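Local coordinates for SusD-like carbohydrate binding protein (Bacteroides vulgatus, PDB 3LEW) that probably binds carbohydrate at the outer membrane as a member of the SusD family, with a likely role in nutrient capture, at residues N251-W256 with M344-I349; Y225-L230 with L351-A356; A244-V249 with N326-F331; E183-I188 with E203-I208. All coordinates share one frame; numbering follows the deposited sequence.

Contact 1 (N251-W256 with M344-I349)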
loop_
_atom_site.group_PDB
_atom_site.type_symbol
_atom_site.label_atom_id
_atom_site.label_comp_id
_atom_site.label_asym_id
_atom_site.label_seq_id
_atom_site.Cartn_x
_atom_site.Cartn_y
_atom_site.Cartn_z
ATOM N N ASN A 251 -11.655 1.267 -13.871
ATOM C CA ASN A 251 -10.449 1.584 -14.642
ATOM C C ASN A 251 -9.729 0.302 -15.083
ATOM O O ASN A 251 -9.460 -0.600 -14.253
ATOM C CB ASN A 251 -9.605 2.494 -13.750
ATOM C CG ASN A 251 -8.351 2.975 -14.387
ATOM O OD1 ASN A 251 -7.548 2.186 -14.869
ATOM N ND2 ASN A 251 -8.169 4.305 -14.406
ATOM N N LYS A 252 -9.389 0.201 -16.379
ATOM C CA LYS A 252 -8.773 -1.031 -16.913
ATOM C C LYS A 252 -7.354 -1.310 -16.409
ATOM O O LYS A 252 -6.845 -2.416 -16.584
ATOM C CB LYS A 252 -8.782 -1.050 -18.442
ATOM C CG LYS A 252 -10.177 -1.337 -19.037
ATOM C CD LYS A 252 -10.221 -1.122 -20.584
ATOM C CE LYS A 252 -10.110 0.354 -20.952
ATOM N NZ LYS A 252 -9.966 0.548 -22.432
ATOM N N GLU A 253 -6.703 -0.320 -15.824
ATOM C CA GLU A 253 -5.376 -0.563 -15.275
ATOM C C GLU A 253 -5.434 -1.109 -13.851
ATOM O O GLU A 253 -4.434 -1.593 -13.305
ATOM C CB GLU A 253 -4.541 0.731 -15.337
ATOM C CG GLU A 253 -3.061 0.413 -15.448
ATOM C CD GLU A 253 -2.136 1.555 -15.108
ATOM O OE1 GLU A 253 -2.123 2.586 -15.843
ATOM O OE2 GLU A 253 -1.405 1.436 -14.100
ATOM N N TRP A 254 -6.574 -0.974 -13.189
ATOM C CA TRP A 254 -6.723 -1.521 -11.839
ATOM C C TRP A 254 -6.912 -3.024 -11.945
ATOM O O TRP A 254 -7.910 -3.500 -12.467
ATOM C CB TRP A 254 -7.896 -0.922 -11.082
ATOM C CG TRP A 254 -7.825 0.512 -10.717
ATOM C CD1 TRP A 254 -7.206 1.540 -11.413
ATOM C CD2 TRP A 254 -8.479 1.129 -9.597
ATOM N NE1 TRP A 254 -7.433 2.750 -10.774
ATOM C CE2 TRP A 254 -8.220 2.529 -9.672
ATOM C CE3 TRP A 254 -9.268 0.636 -8.546
ATOM C CZ2 TRP A 254 -8.734 3.422 -8.748
ATOM C CZ3 TRP A 254 -9.813 1.535 -7.634
ATOM C CH2 TRP A 254 -9.519 2.926 -7.738
ATOM N N ILE A 255 -5.957 -3.757 -11.398
ATOM C CA ILE A 255 -6.036 -5.206 -11.279
ATOM C C ILE A 255 -6.887 -5.607 -10.083
ATOM O O ILE A 255 -7.654 -6.558 -10.161
ATOM C CB ILE A 255 -4.626 -5.786 -11.123
ATOM C CG1 ILE A 255 -3.820 -5.502 -12.405
ATOM C CG2 ILE A 255 -4.683 -7.281 -10.862
ATOM C CD1 ILE A 255 -2.333 -5.861 -12.277
ATOM N N TRP A 256 -6.800 -4.827 -9.008
ATOM C CA TRP A 256 -7.431 -5.177 -7.762
ATOM C C TRP A 256 -7.825 -3.921 -7.041
ATOM O O TRP A 256 -7.013 -2.984 -6.911
ATOM C CB TRP A 256 -6.428 -5.968 -6.902
ATOM C CG TRP A 256 -6.976 -6.856 -5.828
ATOM C CD1 TRP A 256 -8.187 -7.503 -5.804
ATOM C CD2 TRP A 256 -6.247 -7.361 -4.704
ATOM N NE1 TRP A 256 -8.269 -8.333 -4.714
ATOM C CE2 TRP A 256 -7.110 -8.234 -4.000
ATOM C CE3 TRP A 256 -4.972 -7.114 -4.184
ATOM C CZ2 TRP A 256 -6.723 -8.878 -2.812
ATOM C CZ3 TRP A 256 -4.621 -7.735 -3.016
ATOM C CH2 TRP A 256 -5.490 -8.597 -2.344
HETATM N N MSE A 344 -3.992 -2.565 -6.446
HETATM C CA MSE A 344 -2.933 -3.038 -7.361
HETATM C C MSE A 344 -3.254 -2.610 -8.778
HETATM O O MSE A 344 -4.371 -2.853 -9.243
HETATM C CB MSE A 344 -2.772 -4.554 -7.309
HETATM C CG MSE A 344 -1.604 -5.008 -8.070
HETATM SE SE MSE A 344 -1.198 -6.905 -7.597
HETATM C CE MSE A 344 -2.760 -7.677 -7.981
ATOM N N ARG A 345 -2.281 -1.986 -9.460
ATOM C CA ARG A 345 -2.415 -1.596 -10.854
ATOM C C ARG A 345 -1.329 -2.228 -11.721
ATOM O O ARG A 345 -0.242 -2.612 -11.243
ATOM C CB ARG A 345 -2.282 -0.075 -10.984
ATOM C CG ARG A 345 -3.259 0.664 -10.181
ATOM C CD ARG A 345 -3.243 2.141 -10.588
ATOM N NE ARG A 345 -2.108 2.906 -10.071
ATOM C CZ ARG A 345 -1.176 3.519 -10.796
ATOM N NH1 ARG A 345 -1.135 3.448 -12.128
ATOM N NH2 ARG A 345 -0.279 4.282 -10.168
ATOM N N VAL A 346 -1.602 -2.277 -13.014
ATOM C CA VAL A 346 -0.622 -2.814 -13.965
ATOM C C VAL A 346 0.716 -2.029 -13.918
ATOM O O VAL A 346 1.783 -2.631 -14.052
ATOM C CB VAL A 346 -1.165 -2.869 -15.409
ATOM C CG1 VAL A 346 -0.087 -3.589 -16.368
ATOM C CG2 VAL A 346 -2.533 -3.634 -15.471
ATOM N N ALA A 347 0.688 -0.717 -13.727
ATOM C CA ALA A 347 1.925 0.024 -13.648
ATOM C C ALA A 347 2.885 -0.530 -12.591
ATOM O O ALA A 347 4.099 -0.491 -12.796
ATOM C CB ALA A 347 1.666 1.546 -13.369
ATOM N N GLU A 348 2.376 -0.944 -11.433
ATOM C CA GLU A 348 3.216 -1.562 -10.419
ATOM C C GLU A 348 3.893 -2.826 -10.937
ATOM O O GLU A 348 5.031 -3.120 -10.553
ATOM C CB GLU A 348 2.385 -1.875 -9.163
ATOM C CG GLU A 348 3.219 -2.499 -8.030
ATOM C CD GLU A 348 2.402 -3.154 -6.927
ATOM O OE1 GLU A 348 1.173 -3.020 -6.881
ATOM O OE2 GLU A 348 3.031 -3.861 -6.094
ATOM N N ILE A 349 3.176 -3.600 -11.767
ATOM C CA ILE A 349 3.730 -4.848 -12.324
ATOM C C ILE A 349 4.861 -4.537 -13.283
ATOM O O ILE A 349 5.878 -5.217 -13.252
ATOM C CB ILE A 349 2.646 -5.726 -12.990
ATOM C CG1 ILE A 349 1.435 -5.929 -12.052
ATOM C CG2 ILE A 349 3.236 -7.058 -13.447
ATOM C CD1 ILE A 349 1.822 -6.504 -10.630
#

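Contact 2 (Y225-L230 with L351-A356)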
loop_
_atom_site.group_PDB
_atom_site.type_symbol
_atom_site.label_atom_id
_atom_site.label_comp_id
_atom_site.label_asym_id
_atom_site.label_seq_id
_atom_site.Cartn_x
_atom_site.Cartn_y
_atom_site.Cartn_z
ATOM N N TYR A 225 6.757 -14.458 -12.503
ATOM C CA TYR A 225 5.344 -14.223 -12.305
ATOM C C TYR A 225 4.912 -12.894 -12.943
ATOM O O TYR A 225 3.815 -12.798 -13.495
ATOM C CB TYR A 225 4.986 -14.308 -10.835
ATOM C CG TYR A 225 5.227 -15.681 -10.211
ATOM C CD1 TYR A 225 4.667 -16.824 -10.764
ATOM C CD2 TYR A 225 5.996 -15.816 -9.064
ATOM C CE1 TYR A 225 4.893 -18.079 -10.197
ATOM C CE2 TYR A 225 6.219 -17.060 -8.485
ATOM C CZ TYR A 225 5.675 -18.179 -9.045
ATOM O OH TYR A 225 5.883 -19.461 -8.515
ATOM N N SER A 226 5.746 -11.847 -12.868
ATOM C CA SER A 226 5.355 -10.563 -13.485
ATOM C C SER A 226 5.401 -10.647 -15.022
ATOM O O SER A 226 4.565 -10.019 -15.701
ATOM C CB SER A 226 6.207 -9.409 -12.924
ATOM O OG SER A 226 7.589 -9.629 -13.121
ATOM N N ASP A 227 6.361 -11.382 -15.584
ATOM C CA ASP A 227 6.344 -11.661 -17.023
ATOM C C ASP A 227 5.002 -12.331 -17.435
ATOM O O ASP A 227 4.380 -11.945 -18.429
ATOM C CB ASP A 227 7.510 -12.596 -17.415
ATOM C CG ASP A 227 8.839 -11.859 -17.725
ATOM O OD1 ASP A 227 8.901 -10.612 -17.880
ATOM O OD2 ASP A 227 9.851 -12.592 -17.882
ATOM N N LYS A 228 4.581 -13.354 -16.698
ATOM C CA LYS A 228 3.305 -14.072 -17.007
ATOM C C LYS A 228 2.136 -13.119 -16.988
ATOM O O LYS A 228 1.276 -13.176 -17.861
ATOM C CB LYS A 228 3.049 -15.193 -15.989
ATOM C CG LYS A 228 3.903 -16.454 -16.188
ATOM C CD LYS A 228 3.734 -17.529 -15.055
ATOM C CE LYS A 228 4.424 -18.878 -15.387
ATOM N NZ LYS A 228 3.560 -19.739 -16.231
ATOM N N LEU A 229 2.092 -12.253 -15.965
ATOM C CA LEU A 229 1.028 -11.250 -15.808
ATOM C C LEU A 229 1.033 -10.295 -16.999
ATOM O O LEU A 229 0.006 -10.145 -17.698
ATOM C CB LEU A 229 1.132 -10.524 -14.475
ATOM C CG LEU A 229 -0.131 -9.733 -14.096
ATOM C CD1 LEU A 229 -0.209 -9.424 -12.613
ATOM C CD2 LEU A 229 -0.293 -8.441 -14.922
ATOM N N LEU A 230 2.196 -9.755 -17.336
ATOM C CA LEU A 230 2.240 -8.786 -18.434
ATOM C C LEU A 230 1.922 -9.403 -19.793
ATOM O O LEU A 230 1.418 -8.689 -20.687
ATOM C CB LEU A 230 3.589 -8.083 -18.471
ATOM C CG LEU A 230 3.924 -7.172 -17.299
ATOM C CD1 LEU A 230 5.408 -6.721 -17.316
ATOM C CD2 LEU A 230 2.967 -5.960 -17.251
ATOM N N LEU A 351 6.825 -2.007 -12.965
ATOM C CA LEU A 351 7.921 -1.595 -12.070
ATOM C C LEU A 351 8.551 -2.779 -11.315
ATOM O O LEU A 351 9.761 -2.818 -11.167
ATOM C CB LEU A 351 7.397 -0.557 -11.080
ATOM C CG LEU A 351 7.176 0.840 -11.715
ATOM C CD1 LEU A 351 6.237 1.643 -10.798
ATOM C CD2 LEU A 351 8.523 1.582 -11.869
ATOM N N ILE A 352 7.738 -3.744 -10.867
ATOM C CA ILE A 352 8.245 -4.973 -10.245
ATOM C C ILE A 352 9.112 -5.781 -11.248
ATOM O O ILE A 352 10.184 -6.248 -10.902
ATOM C CB ILE A 352 7.109 -5.896 -9.723
ATOM C CG1 ILE A 352 6.353 -5.265 -8.520
ATOM C CG2 ILE A 352 7.638 -7.314 -9.317
ATOM C CD1 ILE A 352 5.041 -5.886 -8.202
ATOM N N ASN A 353 8.585 -5.960 -12.447
ATOM C CA ASN A 353 9.312 -6.619 -13.526
ATOM C C ASN A 353 10.668 -5.938 -13.784
ATOM O O ASN A 353 11.726 -6.609 -13.835
ATOM C CB ASN A 353 8.428 -6.676 -14.763
ATOM C CG ASN A 353 8.961 -7.583 -15.826
ATOM O OD1 ASN A 353 9.475 -7.095 -16.838
ATOM N ND2 ASN A 353 8.810 -8.931 -15.650
ATOM N N ALA A 354 10.654 -4.608 -13.920
ATOM C CA ALA A 354 11.902 -3.849 -14.085
ATOM C C ALA A 354 12.889 -4.059 -12.955
ATOM O O ALA A 354 14.062 -4.327 -13.183
ATOM C CB ALA A 354 11.639 -2.339 -14.290
ATOM N N GLU A 355 12.426 -3.974 -11.722
ATOM C CA GLU A 355 13.321 -4.106 -10.576
ATOM C C GLU A 355 13.909 -5.526 -10.419
ATOM O O GLU A 355 15.105 -5.692 -10.156
ATOM C CB GLU A 355 12.592 -3.666 -9.287
ATOM C CG GLU A 355 13.530 -3.640 -8.107
ATOM C CD GLU A 355 12.922 -3.062 -6.816
ATOM O OE1 GLU A 355 11.873 -2.368 -6.876
ATOM O OE2 GLU A 355 13.579 -3.277 -5.741
ATOM N N ALA A 356 13.065 -6.552 -10.591
ATOM C CA ALA A 356 13.544 -7.917 -10.527
ATOM C C ALA A 356 14.608 -8.132 -11.609
ATOM O O ALA A 356 15.681 -8.684 -11.356
ATOM C CB ALA A 356 12.384 -8.880 -10.721
#

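Contact 3 (A244-V249 with N326-F331)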
loop_
_atom_site.group_PDB
_atom_site.type_symbol
_atom_site.label_atom_id
_atom_site.label_comp_id
_atom_site.label_asym_id
_atom_site.label_seq_id
_atom_site.Cartn_x
_atom_site.Cartn_y
_atom_site.Cartn_z
ATOM N N ALA A 244 -8.743 11.229 -13.823
ATOM C CA ALA A 244 -10.145 11.050 -13.472
ATOM C C ALA A 244 -10.435 10.868 -11.992
ATOM O O ALA A 244 -11.597 10.715 -11.622
ATOM C CB ALA A 244 -10.741 9.838 -14.269
ATOM N N GLY A 245 -9.417 10.882 -11.131
ATOM C CA GLY A 245 -9.633 10.949 -9.679
ATOM C C GLY A 245 -9.266 9.696 -8.886
ATOM O O GLY A 245 -9.455 9.662 -7.673
ATOM N N PHE A 246 -8.745 8.640 -9.551
ATOM C CA PHE A 246 -8.286 7.408 -8.839
ATOM C C PHE A 246 -9.356 6.860 -7.861
ATOM O O PHE A 246 -9.047 6.441 -6.743
ATOM C CB PHE A 246 -6.923 7.635 -8.153
ATOM C CG PHE A 246 -5.739 7.282 -9.030
ATOM C CD1 PHE A 246 -5.393 8.097 -10.072
ATOM C CD2 PHE A 246 -4.989 6.141 -8.795
ATOM C CE1 PHE A 246 -4.333 7.773 -10.920
ATOM C CE2 PHE A 246 -3.917 5.820 -9.653
ATOM C CZ PHE A 246 -3.605 6.651 -10.689
ATOM N N ASN A 247 -10.593 6.804 -8.341
ATOM C CA ASN A 247 -11.768 6.607 -7.487
ATOM C C ASN A 247 -12.813 5.607 -8.019
ATOM O O ASN A 247 -13.905 5.538 -7.480
ATOM C CB ASN A 247 -12.398 7.932 -7.197
ATOM C CG ASN A 247 -12.913 8.611 -8.467
ATOM O OD1 ASN A 247 -13.195 7.919 -9.469
ATOM N ND2 ASN A 247 -13.026 9.958 -8.461
ATOM N N SER A 248 -12.440 4.834 -9.031
ATOM C CA SER A 248 -13.352 3.806 -9.625
ATOM C C SER A 248 -12.629 2.540 -10.019
ATOM O O SER A 248 -11.643 2.588 -10.797
ATOM C CB SER A 248 -14.001 4.373 -10.888
ATOM O OG SER A 248 -14.803 3.407 -11.536
ATOM N N VAL A 249 -13.137 1.386 -9.573
ATOM C CA VAL A 249 -12.567 0.094 -9.949
ATOM C C VAL A 249 -12.775 -0.250 -11.439
ATOM O O VAL A 249 -12.113 -1.179 -11.957
ATOM C CB VAL A 249 -13.158 -1.083 -9.103
ATOM C CG1 VAL A 249 -12.776 -0.945 -7.626
ATOM C CG2 VAL A 249 -14.672 -1.201 -9.329
ATOM N N ASN A 326 -2.088 17.372 -4.793
ATOM C CA ASN A 326 -2.131 16.435 -5.889
ATOM C C ASN A 326 -3.608 16.208 -6.270
ATOM O O ASN A 326 -4.389 15.791 -5.432
ATOM C CB ASN A 326 -1.469 15.098 -5.475
ATOM C CG ASN A 326 -1.047 14.255 -6.656
ATOM O OD1 ASN A 326 -1.570 14.413 -7.807
ATOM N ND2 ASN A 326 -0.090 13.344 -6.405
ATOM N N SER A 327 -3.984 16.526 -7.514
ATOM C CA SER A 327 -5.333 16.212 -7.993
ATOM C C SER A 327 -5.555 14.687 -8.173
ATOM O O SER A 327 -6.669 14.249 -8.531
ATOM C CB SER A 327 -5.622 16.974 -9.278
ATOM O OG SER A 327 -4.755 16.545 -10.311
ATOM N N LYS A 328 -4.540 13.872 -7.898
ATOM C CA LYS A 328 -4.604 12.418 -8.195
ATOM C C LYS A 328 -5.857 11.731 -7.639
ATOM O O LYS A 328 -6.585 11.063 -8.390
ATOM C CB LYS A 328 -3.342 11.722 -7.664
ATOM C CG LYS A 328 -3.202 10.265 -8.024
ATOM C CD LYS A 328 -1.837 9.733 -7.635
ATOM C CE LYS A 328 -1.724 8.269 -7.927
ATOM N NZ LYS A 328 -0.384 7.686 -7.624
ATOM N N PHE A 329 -6.094 11.892 -6.335
ATOM C CA PHE A 329 -7.212 11.241 -5.648
ATOM C C PHE A 329 -8.315 12.273 -5.397
ATOM O O PHE A 329 -8.068 13.328 -4.776
ATOM C CB PHE A 329 -6.801 10.679 -4.312
ATOM C CG PHE A 329 -5.810 9.586 -4.398
ATOM C CD1 PHE A 329 -6.224 8.298 -4.579
ATOM C CD2 PHE A 329 -4.453 9.858 -4.264
ATOM C CE1 PHE A 329 -5.305 7.247 -4.655
ATOM C CE2 PHE A 329 -3.527 8.839 -4.308
ATOM C CZ PHE A 329 -3.976 7.511 -4.511
ATOM N N ARG A 330 -9.501 12.003 -5.941
ATOM C CA ARG A 330 -10.674 12.794 -5.640
ATOM C C ARG A 330 -11.883 11.943 -5.374
ATOM O O ARG A 330 -12.032 10.932 -5.972
ATOM C CB ARG A 330 -10.990 13.754 -6.780
ATOM C CG ARG A 330 -9.819 14.612 -7.171
ATOM C CD ARG A 330 -10.158 15.644 -8.250
ATOM N NE ARG A 330 -10.801 15.139 -9.466
ATOM C CZ ARG A 330 -10.137 14.590 -10.493
ATOM N NH1 ARG A 330 -8.805 14.438 -10.445
ATOM N NH2 ARG A 330 -10.796 14.199 -11.560
ATOM N N PHE A 331 -12.754 12.375 -4.464
ATOM C CA PHE A 331 -14.038 11.714 -4.297
ATOM C C PHE A 331 -14.729 11.552 -5.650
ATOM O O PHE A 331 -14.724 12.448 -6.501
ATOM C CB PHE A 331 -14.967 12.545 -3.377
ATOM C CG PHE A 331 -14.766 12.299 -1.889
ATOM C CD1 PHE A 331 -15.371 11.219 -1.272
ATOM C CD2 PHE A 331 -13.991 13.172 -1.097
ATOM C CE1 PHE A 331 -15.212 11.004 0.075
ATOM C CE2 PHE A 331 -13.822 12.940 0.236
ATOM C CZ PHE A 331 -14.458 11.874 0.835
HETATM O O HOH W 1 -6.732 11.844 -11.041
#

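Contact 4 (E183-I188 with E203-I208)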
loop_
_atom_site.group_PDB
_atom_site.type_symbol
_atom_site.label_atom_id
_atom_site.label_comp_id
_atom_site.label_asym_id
_atom_site.label_seq_id
_atom_site.Cartn_x
_atom_site.Cartn_y
_atom_site.Cartn_z
ATOM N N GLU A 183 0.422 -21.956 -4.085
ATOM C CA GLU A 183 -0.659 -22.967 -4.016
ATOM C C GLU A 183 -1.963 -22.452 -4.648
ATOM O O GLU A 183 -2.638 -23.177 -5.376
ATOM C CB GLU A 183 -0.911 -23.363 -2.573
ATOM C CG GLU A 183 0.134 -24.312 -2.103
ATOM C CD GLU A 183 -0.071 -24.871 -0.679
ATOM O OE1 GLU A 183 -1.121 -24.578 -0.028
ATOM O OE2 GLU A 183 0.860 -25.617 -0.222
ATOM N N ALA A 184 -2.290 -21.188 -4.371
ATOM C CA ALA A 184 -3.440 -20.523 -5.006
ATOM C C ALA A 184 -3.325 -20.464 -6.521
ATOM O O ALA A 184 -4.315 -20.650 -7.235
ATOM C CB ALA A 184 -3.627 -19.133 -4.440
ATOM N N LEU A 185 -2.133 -20.149 -7.008
ATOM C CA LEU A 185 -1.925 -20.063 -8.450
ATOM C C LEU A 185 -2.267 -21.368 -9.168
ATOM O O LEU A 185 -2.789 -21.348 -10.270
ATOM C CB LEU A 185 -0.497 -19.650 -8.787
ATOM C CG LEU A 185 -0.209 -19.265 -10.235
ATOM C CD1 LEU A 185 -0.900 -17.975 -10.563
ATOM C CD2 LEU A 185 1.327 -19.126 -10.438
ATOM N N GLU A 186 -1.929 -22.501 -8.575
ATOM C CA GLU A 186 -2.234 -23.808 -9.148
ATOM C C GLU A 186 -3.731 -24.137 -9.098
ATOM O O GLU A 186 -4.255 -24.869 -9.945
ATOM C CB GLU A 186 -1.426 -24.874 -8.409
ATOM C CG GLU A 186 -1.600 -26.311 -8.918
ATOM C CD GLU A 186 -0.997 -26.570 -10.301
ATOM O OE1 GLU A 186 -0.360 -25.666 -10.894
ATOM O OE2 GLU A 186 -1.172 -27.711 -10.796
ATOM N N LEU A 187 -4.406 -23.639 -8.073
ATOM C CA LEU A 187 -5.812 -23.953 -7.817
ATOM C C LEU A 187 -6.798 -23.104 -8.615
ATOM O O LEU A 187 -7.850 -23.592 -8.988
ATOM C CB LEU A 187 -6.136 -23.809 -6.324
ATOM C CG LEU A 187 -5.614 -24.929 -5.420
ATOM C CD1 LEU A 187 -5.576 -24.502 -3.928
ATOM C CD2 LEU A 187 -6.458 -26.220 -5.631
ATOM N N ILE A 188 -6.480 -21.835 -8.858
ATOM C CA ILE A 188 -7.402 -20.985 -9.609
ATOM C C ILE A 188 -7.092 -21.081 -11.107
ATOM O O ILE A 188 -6.066 -20.642 -11.549
ATOM C CB ILE A 188 -7.374 -19.535 -9.110
ATOM C CG1 ILE A 188 -7.598 -19.458 -7.593
ATOM C CG2 ILE A 188 -8.422 -18.661 -9.873
ATOM C CD1 ILE A 188 -7.401 -18.023 -6.958
ATOM N N GLU A 203 -4.923 -13.672 -12.546
ATOM C CA GLU A 203 -4.127 -12.453 -12.702
ATOM C C GLU A 203 -3.785 -11.783 -11.365
ATOM O O GLU A 203 -2.650 -11.335 -11.142
ATOM C CB GLU A 203 -4.835 -11.473 -13.648
ATOM C CG GLU A 203 -4.072 -10.181 -13.790
ATOM C CD GLU A 203 -4.686 -9.189 -14.758
ATOM O OE1 GLU A 203 -5.783 -9.437 -15.261
ATOM O OE2 GLU A 203 -4.050 -8.152 -14.996
ATOM N N VAL A 204 -4.776 -11.689 -10.479
ATOM C CA VAL A 204 -4.566 -11.103 -9.160
ATOM C C VAL A 204 -3.511 -11.893 -8.408
ATOM O O VAL A 204 -2.581 -11.310 -7.856
ATOM C CB VAL A 204 -5.858 -10.953 -8.321
ATOM C CG1 VAL A 204 -5.544 -10.388 -6.892
ATOM C CG2 VAL A 204 -6.901 -10.049 -9.028
ATOM N N VAL A 205 -3.612 -13.235 -8.429
ATOM C CA VAL A 205 -2.589 -14.073 -7.774
ATOM C C VAL A 205 -1.171 -13.806 -8.349
ATOM O O VAL A 205 -0.220 -13.651 -7.593
ATOM C CB VAL A 205 -2.944 -15.553 -7.834
ATOM C CG1 VAL A 205 -1.819 -16.396 -7.184
ATOM C CG2 VAL A 205 -4.305 -15.831 -7.101
ATOM N N LEU A 206 -1.032 -13.753 -9.674
ATOM C CA LEU A 206 0.254 -13.476 -10.282
ATOM C C LEU A 206 0.789 -12.133 -9.777
ATOM O O LEU A 206 1.991 -11.996 -9.512
ATOM C CB LEU A 206 0.147 -13.444 -11.828
ATOM C CG LEU A 206 -0.028 -14.796 -12.534
ATOM C CD1 LEU A 206 -0.343 -14.565 -14.009
ATOM C CD2 LEU A 206 1.274 -15.682 -12.360
ATOM N N GLY A 207 -0.098 -11.142 -9.641
ATOM C CA GLY A 207 0.350 -9.828 -9.247
ATOM C C GLY A 207 0.815 -9.828 -7.800
ATOM O O GLY A 207 1.879 -9.233 -7.460
ATOM N N ILE A 208 0.005 -10.414 -6.903
ATOM C CA ILE A 208 0.426 -10.422 -5.478
ATOM C C ILE A 208 1.712 -11.263 -5.304
ATOM O O ILE A 208 2.627 -10.909 -4.510
ATOM C CB ILE A 208 -0.660 -10.969 -4.511
ATOM C CG1 ILE A 208 -1.979 -10.219 -4.676
ATOM C CG2 ILE A 208 -0.119 -10.893 -3.037
ATOM C CD1 ILE A 208 -3.240 -11.033 -4.137
#

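Contact 1 (N251-W256 with M344-I349)
Backbone bonds join strand 254-258 to strand 341-345, which runs antiparallel to it. The carbonyl of Met344 receives two N-H groups: Ile255 N at 2.8 Å from Met344 O, and Trp256 N, on a lone pair, at 3.1 Å. Trp256 O answers by accepting Met344 N at 3.1 Å. Past the non-hydrogen-bonded pair Trp254-Arg345, Val346 N reaches Glu253 O at 2.9 Å, just where the second strand gives way to helix 346-359.

The charged part belongs to Glu253. Its CG is anti to the backbone N (chi1 -152°) and the chain stays extended, so OE2 ends 2.8 Å from Arg345 NH1, at the guanidinium edge; the salt bridge is real but its N-H is bent to 125° and the bond weak. Ala347 N meets Glu253 OE2 from above the carboxylate plane at 3.0 Å. OE1 is taken by Met237 N and Arg376, while Arg345 also pairs with Glu401 and Glu405, a buried charge network.

Apolar contact centres on Ile255. Its CG2 presses tightly on CE of Met344 (selenomethionine), 3.5 Å away, because chi3 of 56° bends that methyl round; Ile255 CD1 meets Ile349 CG1 at 3.8 Å. Ile255 and Trp256 both facing Met344 make this a classic beta bulge in a small antiparallel sheet.

Contact 2 (Y225-L230 with L351-A356)
Two hydrogen bonds, both given by Asn353 ND2, carry the polar side of this crossing between helix 219-232 and helix 346-359. The first runs almost straight (170°) to Ser226 OG, 2.9 Å from Asn353 ND2, with the hydroxyl oxygen lying in the amide plane. The second goes to Asp227 OD1, 2.8 Å from Asn353 ND2; here the donor stands above the carboxylate plane, and carboxylate and amide are turned well out of line with each other. Asn353 reaches across because CG is anti to the backbone N (chi1 -168°). Ser226 OG, in the crowded position between backbone N and carbonyl carbon, is also bonded to Ala222 O one turn back, and Lys357 NZ bridges Asp227 OD1 and Asn353 OD1.

Apolar packing is modest. Leu230 sets CD1 against the amide of Asn353, 3.9 Å from CG, and Ser226 CB comes to 4.4 Å from Ile352 CG2. The segments pass roughly antiparallel, their axes 9.3 Å apart at a crossing angle of -143°.

With acceptors on the NH2 side and the Lys357 ammonium at the oxygen, the Asn353 amide has its rotation fixed. The helices are therefore joined here through a specific polar group, and the nearby Lys357 ammonium would be expected to keep Asp227 ionised.

Contact 3 (A244-V249 with N326-F331)
Lys328 NZ is gripped by three oxygens outside the two segments, the carboxylate of Glu405 and the carbonyls of Glu401 and Trp403. It also makes an off-centre cation-pi contact, 4.9 Å from the centroid of the Phe246 ring. The lysine chain, anti at every torsion, crosses one face of that ring: CE lies 3.8 Å from the Phe246 centroid in a CH-pi contact, and CG sits over CD1. Phe246 in turn directs its edge at the face of Phe329, centroids 5.6 Å apart and planes at 62°.

One bond between the loops is backbone to backbone, a second comes from the side chain of Asn247. Arg330 N gives a nearly straight bond (170°) to Gly245 O, 2.9 Å away on a lone pair. Asn247, with CG between the backbone N and the carbonyl carbon (chi1 63°), brings ND2 to 2.9 Å from Arg330 O, approaching from above the carbonyl plane. One water accepts from Gly245 N at 2.9 Å and donates to Lys328 O at 2.8 Å. The Arg330 guanidinium lays one face over Gly245 CA, held there by Ser327 O and by Lys243 O.

Irregular as both segments are, direct bonds, a water and the lysine chain laid over the Phe246 ring hold them together. The carboxylate and carbonyls around its ammonium would be expected to keep Lys328 charged despite its burial.

Contact 4 (E183-I188 with E203-I208)
Leu185 leaves helix 170-187 with CB already 3.9 Å from Val205 CG1. CG is anti to the backbone N (chi1 -169°), which carries the branch across to helix 202-215. There CD1 does most of the touching: it sits between Val205 CG1, 3.8 Å from it, and Leu206 CD2, 3.6 Å from it. The other tip, CD2, also reaches Leu206 CD2, at 3.9 Å, and beyond the pair Tyr225 of helix 219-232 packs against it. Val205 is the residue that meets it from the other helix. Its CG1 lies against the Leu185 backbone N and, more loosely, Ala184 CB, while CG2 meets Ile188 CD1 at 3.8 Å, just where the first helix ends.

The side-chain contacts are all apolar, mostly methyl against methyl, and no polar bond joins the segments. The axes come within 9.4 Å at 160° between their N-to-C directions. Two successive helices packed antiparallel in this way form a helical hairpin, consistent with the TPR-like helical architecture of SusD-family proteins.

Contact 1 touches all three others, with centres about 13 Å from contact 2, 14 Å from contact 3 and 15 Å from contact 4. It shares helix 346-359 with contact 2, where Ile349 CG2 lies 3.8 Å from Ser226 CB. Toward contact 3, Arg345 NE packs 3.5 Å from Phe246 CE2, and Glu405 pairs with both Arg345 and Lys328. Met344 SE comes to 3.6 Å from Gly207 C of contact 4. Contacts 2 and 4 meet through Leu229 and Tyr225; contacts 3 and 4 are about 28 Å apart between centres and do not touch. Bound pentaethylene glycol, probably from the crystallisation liquor, is found about 4 Å from the side chain of Leu230 in contact 2 and likewise from that of Leu185 in contact 4.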